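Local coordinates for effector protein B, substrate of the Dot/Icm secretion system (Legionella drancourtii, PDB 4JVS) that probably acts as a secreted GTPase-activating protein through its GAP domain, speeding GTP hydrolysis by a Rab-type small GTPase of the host, at residues Ala64-Cys78 / Ser119-Leu133. Numbering follows the deposited sequence.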
ATOM      1  N   ALA A  64      14.315  -6.831   1.876  1.00 39.74           N
ATOM      2  CA  ALA A  64      12.905  -7.140   1.684  1.00 37.98           C
ATOM      3  C   ALA A  64      12.613  -8.651   1.720  1.00 38.61           C
ATOM      4  O   ALA A  64      11.665  -9.071   2.384  1.00 38.36           O
ATOM      5  CB  ALA A  64      12.382  -6.505   0.404  1.00 37.94           C
ATOM      6  N   LYS A  65      13.411  -9.465   1.029  1.00 36.93           N
ATOM      7  CA  LYS A  65      13.251 -10.923   1.142  1.00 38.25           C
ATOM      8  C   LYS A  65      13.351 -11.353   2.600  1.00 38.44           C
ATOM      9  O   LYS A  65      12.561 -12.158   3.083  1.00 39.45           O
ATOM     10  CB  LYS A  65      14.283 -11.686   0.303  1.00 37.13           C
ATOM     11  CG  LYS A  65      14.224 -11.367  -1.198  1.00 42.34           C
ATOM     12  CD  LYS A  65      15.581 -11.574  -1.903  1.00 45.35           C
ATOM     13  CE  LYS A  65      15.561 -11.085  -3.364  1.00 47.40           C
ATOM     14  NZ  LYS A  65      14.657 -11.883  -4.266  1.00 48.68           N
ATOM     15  N   CYS A  66      14.316 -10.775   3.298  1.00 38.46           N
ATOM     16  CA  CYS A  66      14.594 -11.102   4.687  1.00 39.01           C
ATOM     17  C   CYS A  66      13.398 -10.785   5.592  1.00 39.00           C
ATOM     18  O   CYS A  66      13.010 -11.590   6.445  1.00 39.12           O
ATOM     19  CB  CYS A  66      15.839 -10.333   5.136  1.00 38.52           C
ATOM     20  SG  CYS A  66      16.475 -10.743   6.765  1.00 40.34           S
ATOM     21  N   PHE A  67      12.810  -9.611   5.403  1.00 37.74           N
ATOM     22  CA  PHE A  67      11.617  -9.255   6.158  1.00 37.66           C
ATOM     23  C   PHE A  67      10.421 -10.121   5.748  1.00 38.37           C
ATOM     24  O   PHE A  67       9.632 -10.563   6.591  1.00 36.21           O
ATOM     25  CB  PHE A  67      11.276  -7.777   5.982  1.00 33.97           C
ATOM     26  CG  PHE A  67       9.877  -7.447   6.377  1.00 34.08           C
ATOM     27  CD1 PHE A  67       9.532  -7.359   7.710  1.00 33.82           C
ATOM     28  CD2 PHE A  67       8.900  -7.238   5.414  1.00 33.30           C
ATOM     29  CE1 PHE A  67       8.248  -7.065   8.081  1.00 34.34           C
ATOM     30  CE2 PHE A  67       7.620  -6.940   5.775  1.00 33.18           C
ATOM     31  CZ  PHE A  67       7.289  -6.854   7.114  1.00 34.99           C
ATOM     32  N   ASN A  68      10.289 -10.354   4.447  1.00 37.74           N
ATOM     33  CA  ASN A  68       9.201 -11.168   3.934  1.00 35.48           C
ATOM     34  C   ASN A  68       9.248 -12.598   4.459  1.00 35.63           C
ATOM     35  O   ASN A  68       8.217 -13.183   4.736  1.00 39.84           O
ATOM     36  CB  ASN A  68       9.190 -11.141   2.407  1.00 36.39           C
ATOM     37  CG  ASN A  68       8.862  -9.769   1.851  1.00 36.12           C
ATOM     38  OD1 ASN A  68       8.123  -8.995   2.463  1.00 37.98           O
ATOM     39  ND2 ASN A  68       9.409  -9.459   0.686  1.00 35.39           N
ATOM     40  N   ASP A  69      10.441 -13.160   4.600  1.00 37.83           N
ATOM     41  CA  ASP A  69      10.575 -14.502   5.168  1.00 39.10           C
ATOM     42  C   ASP A  69      10.025 -14.510   6.586  1.00 37.78           C
ATOM     43  O   ASP A  69       9.302 -15.426   6.983  1.00 36.66           O
ATOM     44  CB  ASP A  69      12.044 -14.952   5.208  1.00 39.60           C
ATOM     45  CG  ASP A  69      12.623 -15.200   3.838  1.00 46.53           C
ATOM     46  OD1 ASP A  69      11.843 -15.213   2.853  1.00 47.20           O
ATOM     47  OD2 ASP A  69      13.860 -15.395   3.751  1.00 52.94           O
ATOM     48  N   TYR A  70      10.359 -13.486   7.354  1.00 37.36           N
ATOM     49  CA  TYR A  70       9.922 -13.374   8.734  1.00 36.74           C
ATOM     50  C   TYR A  70       8.429 -13.217   8.847  1.00 37.59           C
ATOM     51  O   TYR A  70       7.810 -13.875   9.628  1.00 38.65           O
ATOM     52  CB  TYR A  70      10.632 -12.236   9.460  1.00 34.80           C
ATOM     53  CG  TYR A  70      10.154 -12.004  10.855  1.00 37.54           C
ATOM     54  CD1 TYR A  70      10.311 -12.946  11.797  1.00 39.52           C
ATOM     55  CD2 TYR A  70       9.557 -10.838  11.218  1.00 38.21           C
ATOM     56  CE1 TYR A  70       9.884 -12.755  13.028  1.00 42.74           C
ATOM     57  CE2 TYR A  70       9.125 -10.648  12.456  1.00 38.68           C
ATOM     58  CZ  TYR A  70       9.288 -11.612  13.355  1.00 42.10           C
ATOM     59  OH  TYR A  70       8.868 -11.468  14.625  1.00 44.96           O
ATOM     60  N   LEU A  71       7.869 -12.321   8.054  1.00 37.00           N
ATOM     61  CA  LEU A  71       6.429 -12.159   7.936  1.00 34.00           C
ATOM     62  C   LEU A  71       5.765 -13.486   7.626  1.00 36.53           C
ATOM     63  O   LEU A  71       4.746 -13.831   8.220  1.00 39.06           O
ATOM     64  CB  LEU A  71       6.105 -11.186   6.806  1.00 35.03           C
ATOM     65  CG  LEU A  71       4.949 -10.206   7.020  1.00 35.95           C
ATOM     66  CD1 LEU A  71       4.264  -9.912   5.696  1.00 35.27           C
ATOM     67  CD2 LEU A  71       3.945 -10.722   8.040  1.00 34.08           C
ATOM     68  N   ASN A  72       6.338 -14.218   6.681  1.00 36.37           N
ATOM     69  CA  ASN A  72       5.836 -15.540   6.329  1.00 39.37           C
ATOM     70  C   ASN A  72       5.827 -16.514   7.521  1.00 39.08           C
ATOM     71  O   ASN A  72       4.828 -17.207   7.754  1.00 40.89           O
ATOM     72  CB  ASN A  72       6.595 -16.093   5.117  1.00 38.81           C
ATOM     73  CG  ASN A  72       6.185 -15.407   3.811  1.00 43.36           C
ATOM     74  OD1 ASN A  72       5.001 -15.158   3.578  1.00 46.66           O
ATOM     75  ND2 ASN A  72       7.162 -15.096   2.960  1.00 42.39           N
ATOM     76  N   THR A  73       6.918 -16.540   8.280  1.00 35.08           N
ATOM     77  CA  THR A  73       7.002 -17.332   9.505  1.00 37.77           C
ATOM     78  C   THR A  73       5.920 -16.941  10.519  1.00 40.22           C
ATOM     79  O   THR A  73       5.294 -17.800  11.147  1.00 38.81           O
ATOM     80  CB  THR A  73       8.370 -17.149  10.185  1.00 36.64           C
ATOM     81  OG1 THR A  73       9.404 -17.496   9.269  1.00 37.81           O
ATOM     82  CG2 THR A  73       8.485 -18.040  11.399  1.00 43.64           C
ATOM     83  N   VAL A  74       5.721 -15.640  10.689  1.00 38.47           N
ATOM     84  CA  VAL A  74       4.699 -15.136  11.594  1.00 38.30           C
ATOM     85  C   VAL A  74       3.295 -15.491  11.089  1.00 42.30           C
ATOM     86  O   VAL A  74       2.488 -16.071  11.826  1.00 42.58           O
ATOM     87  CB  VAL A  74       4.815 -13.611  11.777  1.00 35.83           C
ATOM     88  CG1 VAL A  74       3.753 -13.112  12.738  1.00 37.64           C
ATOM     89  CG2 VAL A  74       6.192 -13.241  12.274  1.00 35.86           C
ATOM     90  N   ALA A  75       3.006 -15.147   9.836  1.00 39.12           N
ATOM     91  CA  ALA A  75       1.713 -15.463   9.239  1.00 36.47           C
ATOM     92  C   ALA A  75       1.431 -16.961   9.266  1.00 38.03           C
ATOM     93  O   ALA A  75       0.293 -17.370   9.481  1.00 38.49           O
ATOM     94  CB  ALA A  75       1.641 -14.934   7.804  1.00 37.16           C
ATOM     95  N   GLU A  76       2.460 -17.781   9.063  1.00 38.99           N
ATOM     96  CA  GLU A  76       2.292 -19.231   9.191  1.00 41.58           C
ATOM     97  C   GLU A  76       1.978 -19.643  10.631  1.00 42.71           C
ATOM     98  O   GLU A  76       1.104 -20.471  10.879  1.00 44.40           O
ATOM     99  CB  GLU A  76       3.505 -19.988   8.635  1.00 39.32           C
ATOM    100  CG  GLU A  76       3.305 -21.495   8.551  1.00 45.08           C
ATOM    101  CD  GLU A  76       2.214 -21.908   7.559  1.00 56.81           C
ATOM    102  OE1 GLU A  76       1.750 -21.057   6.763  1.00 55.60           O
ATOM    103  OE2 GLU A  76       1.829 -23.099   7.561  1.00 58.85           O
ATOM    104  N   HIS A  77       2.662 -19.022  11.581  1.00 41.11           N
ATOM    105  CA  HIS A  77       2.455 -19.337  12.988  1.00 41.87           C
ATOM    106  C   HIS A  77       1.030 -18.954  13.420  1.00 44.59           C
ATOM    107  O   HIS A  77       0.377 -19.698  14.146  1.00 47.69           O
ATOM    108  CB  HIS A  77       3.515 -18.635  13.841  1.00 45.36           C
ATOM    109  CG  HIS A  77       3.706 -19.233  15.197  1.00 50.88           C
ATOM    110  ND1 HIS A  77       2.756 -20.016  15.812  1.00 55.76           N
ATOM    111  CD2 HIS A  77       4.750 -19.144  16.058  1.00 53.16           C
ATOM    112  CE1 HIS A  77       3.205 -20.387  17.005  1.00 57.21           C
ATOM    113  NE2 HIS A  77       4.409 -19.873  17.173  1.00 59.05           N
ATOM    114  N   CYS A  78       0.547 -17.801  12.973  1.00 40.82           N
ATOM    115  CA  CYS A  78      -0.825 -17.397  13.244  1.00 39.78           C
ATOM    116  C   CYS A  78      -1.841 -18.417  12.739  1.00 40.61           C
ATOM    117  O   CYS A  78      -2.819 -18.725  13.423  1.00 43.57           O
ATOM    118  CB  CYS A  78      -1.096 -16.038  12.613  1.00 40.57           C
ATOM    119  SG  CYS A  78      -0.060 -14.727  13.288  1.00 42.46           S
ATOM    120  N   SER A 119      -4.282 -15.076   7.313  1.00 32.99           N
ATOM    121  CA  SER A 119      -2.832 -15.021   7.149  1.00 35.42           C
ATOM    122  C   SER A 119      -2.380 -14.689   5.720  1.00 35.75           C
ATOM    123  O   SER A 119      -1.283 -14.167   5.506  1.00 35.58           O
ATOM    124  CB  SER A 119      -2.188 -16.334   7.602  1.00 37.23           C
ATOM    125  OG  SER A 119      -2.055 -16.377   9.010  1.00 37.06           O
ATOM    126  N   VAL A 120      -3.211 -15.004   4.739  1.00 33.88           N
ATOM    127  CA  VAL A 120      -2.897 -14.636   3.364  1.00 36.88           C
ATOM    128  C   VAL A 120      -3.115 -13.125   3.155  1.00 34.54           C
ATOM    129  O   VAL A 120      -2.275 -12.425   2.579  1.00 34.57           O
ATOM    130  CB  VAL A 120      -3.740 -15.439   2.375  1.00 33.48           C
ATOM    131  CG1 VAL A 120      -3.224 -15.236   0.983  1.00 32.34           C
ATOM    132  CG2 VAL A 120      -3.699 -16.907   2.745  1.00 34.80           C
ATOM    133  N   ILE A 121      -4.249 -12.635   3.637  1.00 32.12           N
ATOM    134  CA  ILE A 121      -4.529 -11.217   3.656  1.00 32.75           C
ATOM    135  C   ILE A 121      -3.381 -10.483   4.357  1.00 36.31           C
ATOM    136  O   ILE A 121      -2.796  -9.547   3.790  1.00 33.46           O
ATOM    137  CB  ILE A 121      -5.879 -10.943   4.351  1.00 33.81           C
ATOM    138  CG1 ILE A 121      -7.010 -11.640   3.580  1.00 35.12           C
ATOM    139  CG2 ILE A 121      -6.147  -9.446   4.449  1.00 34.39           C
ATOM    140  CD1 ILE A 121      -8.317 -11.788   4.345  1.00 33.91           C
ATOM    141  N   LEU A 122      -3.043 -10.930   5.570  1.00 34.90           N
ATOM    142  CA  LEU A 122      -1.933 -10.348   6.325  1.00 31.99           C
ATOM    143  C   LEU A 122      -0.636 -10.286   5.517  1.00 33.87           C
ATOM    144  O   LEU A 122       0.012  -9.236   5.450  1.00 36.39           O
ATOM    145  CB  LEU A 122      -1.684 -11.130   7.601  1.00 33.31           C
ATOM    146  CG  LEU A 122      -0.568 -10.560   8.471  1.00 36.56           C
ATOM    147  CD1 LEU A 122      -0.974  -9.171   8.956  1.00 35.21           C
ATOM    148  CD2 LEU A 122      -0.228 -11.500   9.639  1.00 33.90           C
ATOM    149  N   ARG A 123      -0.279 -11.363   4.869  1.00 33.70           N
ATOM    150  CA  ARG A 123       0.855 -11.360   3.988  1.00 36.09           C
ATOM    151  C   ARG A 123       0.717 -10.428   2.834  1.00 35.76           C
ATOM    152  O   ARG A 123       1.663  -9.857   2.397  1.00 35.74           O
ATOM    153  CB  ARG A 123       1.038 -12.738   3.424  1.00 35.16           C
ATOM    154  CG  ARG A 123       1.766 -13.679   4.267  1.00 37.59           C
ATOM    155  CD  ARG A 123       1.674 -14.985   3.603  1.00 39.47           C
ATOM    156  NE  ARG A 123       2.275 -16.081   4.332  1.00 42.95           N
ATOM    157  CZ  ARG A 123       1.596 -17.096   4.845  1.00 46.65           C
ATOM    158  NH1 ARG A 123       2.218 -18.066   5.456  1.00 45.77           N
ATOM    159  NH2 ARG A 123       0.299 -17.154   4.747  1.00 44.01           N
ATOM    160  N   HIS A 124      -0.470 -10.309   2.301  1.00 32.62           N
ATOM    161  CA  HIS A 124      -0.686  -9.468   1.132  1.00 31.05           C
ATOM    162  C   HIS A 124      -0.512  -7.992   1.424  1.00 32.23           C
ATOM    163  O   HIS A 124       0.088  -7.258   0.633  1.00 33.62           O
ATOM    164  CB  HIS A 124      -2.075  -9.710   0.550  1.00 32.87           C
ATOM    165  CG  HIS A 124      -2.117 -10.806  -0.465  1.00 34.26           C
ATOM    166  ND1 HIS A 124      -1.006 -11.204  -1.174  1.00 36.01           N
ATOM    167  CD2 HIS A 124      -3.134 -11.599  -0.882  1.00 34.98           C
ATOM    168  CE1 HIS A 124      -1.333 -12.197  -1.982  1.00 37.28           C
ATOM    169  NE2 HIS A 124      -2.619 -12.454  -1.826  1.00 37.17           N
ATOM    170  N   LEU A 125      -1.044  -7.571   2.566  1.00 32.63           N
ATOM    171  CA  LEU A 125      -1.106  -6.165   2.934  1.00 32.90           C
ATOM    172  C   LEU A 125       0.191  -5.672   3.540  1.00 35.55           C
ATOM    173  O   LEU A 125       0.291  -4.502   3.916  1.00 36.95           O
ATOM    174  CB  LEU A 125      -2.232  -5.926   3.940  1.00 32.18           C
ATOM    175  CG  LEU A 125      -3.626  -6.140   3.365  1.00 32.34           C
ATOM    176  CD1 LEU A 125      -4.711  -5.966   4.428  1.00 32.49           C
ATOM    177  CD2 LEU A 125      -3.818  -5.196   2.210  1.00 28.95           C
ATOM    178  N   SER A 126       1.183  -6.552   3.647  1.00 34.29           N
ATOM    179  CA  SER A 126       2.401  -6.186   4.355  1.00 34.56           C
ATOM    180  C   SER A 126       3.717  -6.691   3.749  1.00 36.84           C
ATOM    181  O   SER A 126       4.791  -6.345   4.235  1.00 38.94           O
ATOM    182  CB  SER A 126       2.279  -6.594   5.821  1.00 36.19           C
ATOM    183  OG  SER A 126       1.284  -5.808   6.469  1.00 38.03           O
ATOM    184  N   ILE A 127       3.645  -7.485   2.685  1.00 35.72           N
ATOM    185  CA  ILE A 127       4.854  -7.955   2.021  1.00 35.26           C
ATOM    186  C   ILE A 127       5.484  -6.877   1.131  1.00 36.97           C
ATOM    187  O   ILE A 127       4.808  -6.227   0.333  1.00 37.76           O
ATOM    188  CB  ILE A 127       4.621  -9.287   1.261  1.00 35.29           C
ATOM    189  CG1 ILE A 127       4.767 -10.459   2.236  1.00 38.24           C
ATOM    190  CG2 ILE A 127       5.616  -9.455   0.117  1.00 33.66           C
ATOM    191  CD1 ILE A 127       4.598 -11.815   1.611  1.00 39.85           C
ATOM    192  N   VAL A 128       6.786  -6.682   1.301  1.00 36.96           N
ATOM    193  CA  VAL A 128       7.518  -5.675   0.556  1.00 36.74           C
ATOM    194  C   VAL A 128       8.100  -6.292  -0.702  1.00 37.27           C
ATOM    195  O   VAL A 128       8.899  -7.225  -0.629  1.00 38.01           O
ATOM    196  CB  VAL A 128       8.673  -5.085   1.392  1.00 35.85           C
ATOM    197  CG1 VAL A 128       9.232  -3.860   0.719  1.00 35.79           C
ATOM    198  CG2 VAL A 128       8.196  -4.746   2.786  1.00 36.35           C
ATOM    199  N   ASP A 129       7.695  -5.765  -1.852  1.00 36.40           N
ATOM    200  CA  ASP A 129       8.181  -6.240  -3.138  1.00 36.56           C
ATOM    201  C   ASP A 129       9.667  -5.964  -3.260  1.00 37.35           C
ATOM    202  O   ASP A 129      10.086  -4.806  -3.265  1.00 37.84           O
ATOM    203  CB  ASP A 129       7.441  -5.531  -4.273  1.00 40.33           C
ATOM    204  CG  ASP A 129       7.806  -6.079  -5.636  1.00 43.35           C
ATOM    205  OD1 ASP A 129       7.955  -5.276  -6.589  1.00 42.07           O
ATOM    206  OD2 ASP A 129       7.940  -7.320  -5.744  1.00 43.56           O
ATOM    207  N   PRO A 130      10.473  -7.029  -3.352  1.00 37.58           N
ATOM    208  CA  PRO A 130      11.928  -6.870  -3.500  1.00 40.37           C
ATOM    209  C   PRO A 130      12.321  -6.025  -4.727  1.00 41.10           C
ATOM    210  O   PRO A 130      13.268  -5.246  -4.645  1.00 40.12           O
ATOM    211  CB  PRO A 130      12.424  -8.318  -3.646  1.00 38.24           C
ATOM    212  CG  PRO A 130      11.388  -9.149  -2.936  1.00 37.09           C
ATOM    213  CD  PRO A 130      10.077  -8.443  -3.185  1.00 38.14           C
ATOM    214  N   LYS A 131      11.576  -6.087  -5.805  1.00 42.88           N
ATOM    215  CA  LYS A 131      11.919  -5.287  -6.946  1.00 44.02           C
ATOM    216  C   LYS A 131      11.592  -3.834  -6.843  1.00 44.18           C
ATOM    217  O   LYS A 131      12.405  -2.991  -7.114  1.00 44.42           O
ATOM    218  CB  LYS A 131      11.226  -5.812  -8.165  1.00 51.59           C
ATOM    219  CG  LYS A 131      11.677  -7.158  -8.595  1.00 57.34           C
ATOM    220  CD  LYS A 131      11.155  -7.447  -9.975  1.00 62.10           C
ATOM    221  CE  LYS A 131       9.802  -8.110  -9.928  1.00 62.27           C
ATOM    222  NZ  LYS A 131       9.925  -9.583  -9.867  1.00 62.60           N
ATOM    223  N   THR A 132      10.370  -3.533  -6.491  1.00 45.67           N
ATOM    224  CA  THR A 132       9.925  -2.132  -6.475  1.00 43.78           C
ATOM    225  C   THR A 132       9.974  -1.441  -5.111  1.00 43.58           C
ATOM    226  O   THR A 132       9.865  -0.217  -5.033  1.00 44.48           O
ATOM    227  CB  THR A 132       8.496  -1.993  -7.026  1.00 42.96           C
ATOM    228  OG1 THR A 132       7.571  -2.603  -6.116  1.00 44.43           O
ATOM    229  CG2 THR A 132       8.388  -2.668  -8.379  1.00 39.66           C
ATOM    230  N   LEU A 133      10.108  -2.229  -4.045  1.00 42.67           N
ATOM    231  CA  LEU A 133      10.082  -1.716  -2.666  1.00 41.62           C
ATOM    232  C   LEU A 133       8.745  -1.081  -2.291  1.00 39.86           C
ATOM    233  O   LEU A 133       8.666  -0.261  -1.381  1.00 38.55           O
ATOM    234  CB  LEU A 133      11.226  -0.740  -2.401  1.00 39.77           C
ATOM    235  CG  LEU A 133      12.616  -1.356  -2.316  1.00 38.38           C
ATOM    236  CD1 LEU A 133      13.560  -0.329  -1.727  1.00 42.94           C
ATOM    237  CD2 LEU A 133      12.584  -2.616  -1.476  1.00 37.00           C
TER
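N68 meets the main chain of V128 with both ends of its amide. N68 OD1 accepts from V128 N at 2.9 Å, the donor lying in the carbonyl plane on a lone pair, while N68 ND2 gives a nearly straight bond (171°) to V128 O at 2.6 Å. Because V128 O sits in the amide plane of N68, the two bonds fix that plane and tie the extended 127-129 backbone to the helix. I127 CG2 packs beside the same amide, and I127 CG1 lies 3.5 Å from L71 CD1. Next to N68 in the chain, the F67 ring turns its edge to S126 O and meets V128 CG2 obliquely.

Toward the other end R123, with CG beside its backbone N (chi1 -83°) and the chain extended from there to NE, lies against helix 60-80. Its guanidinium rests one face on A75 CB and is held at the edge by two acceptors: R123 NE bonds to N72 OD1 at 3.0 Å, and R123 NH1 forms a longer salt bridge of 3.3 Å to the anti lone pair of E76 OE1. Farther on, S119 OG donates to A75 O at 2.6 Å, and W84 NE1 also bonds this hydroxyl.

The axes of the helical segments 64-78 and 119-124 run nearly antiparallel, at 160°, and approach to 9.3 Å. Both belong to the N-terminal subdomain of the LepB GAP domain. The chain leaving 118-124 continues along 60-80 toward a chain of another protein, probably the GTPase, against which L125, S126, V128 and T132 pack; the S126 side chain is about 12 Å from bound aluminum fluoride. Helix 156-177 packs against C78, L122 and S126, F34 of helix 34-45 meets F67 edge-to-face, and helix 142-151 lies against L125.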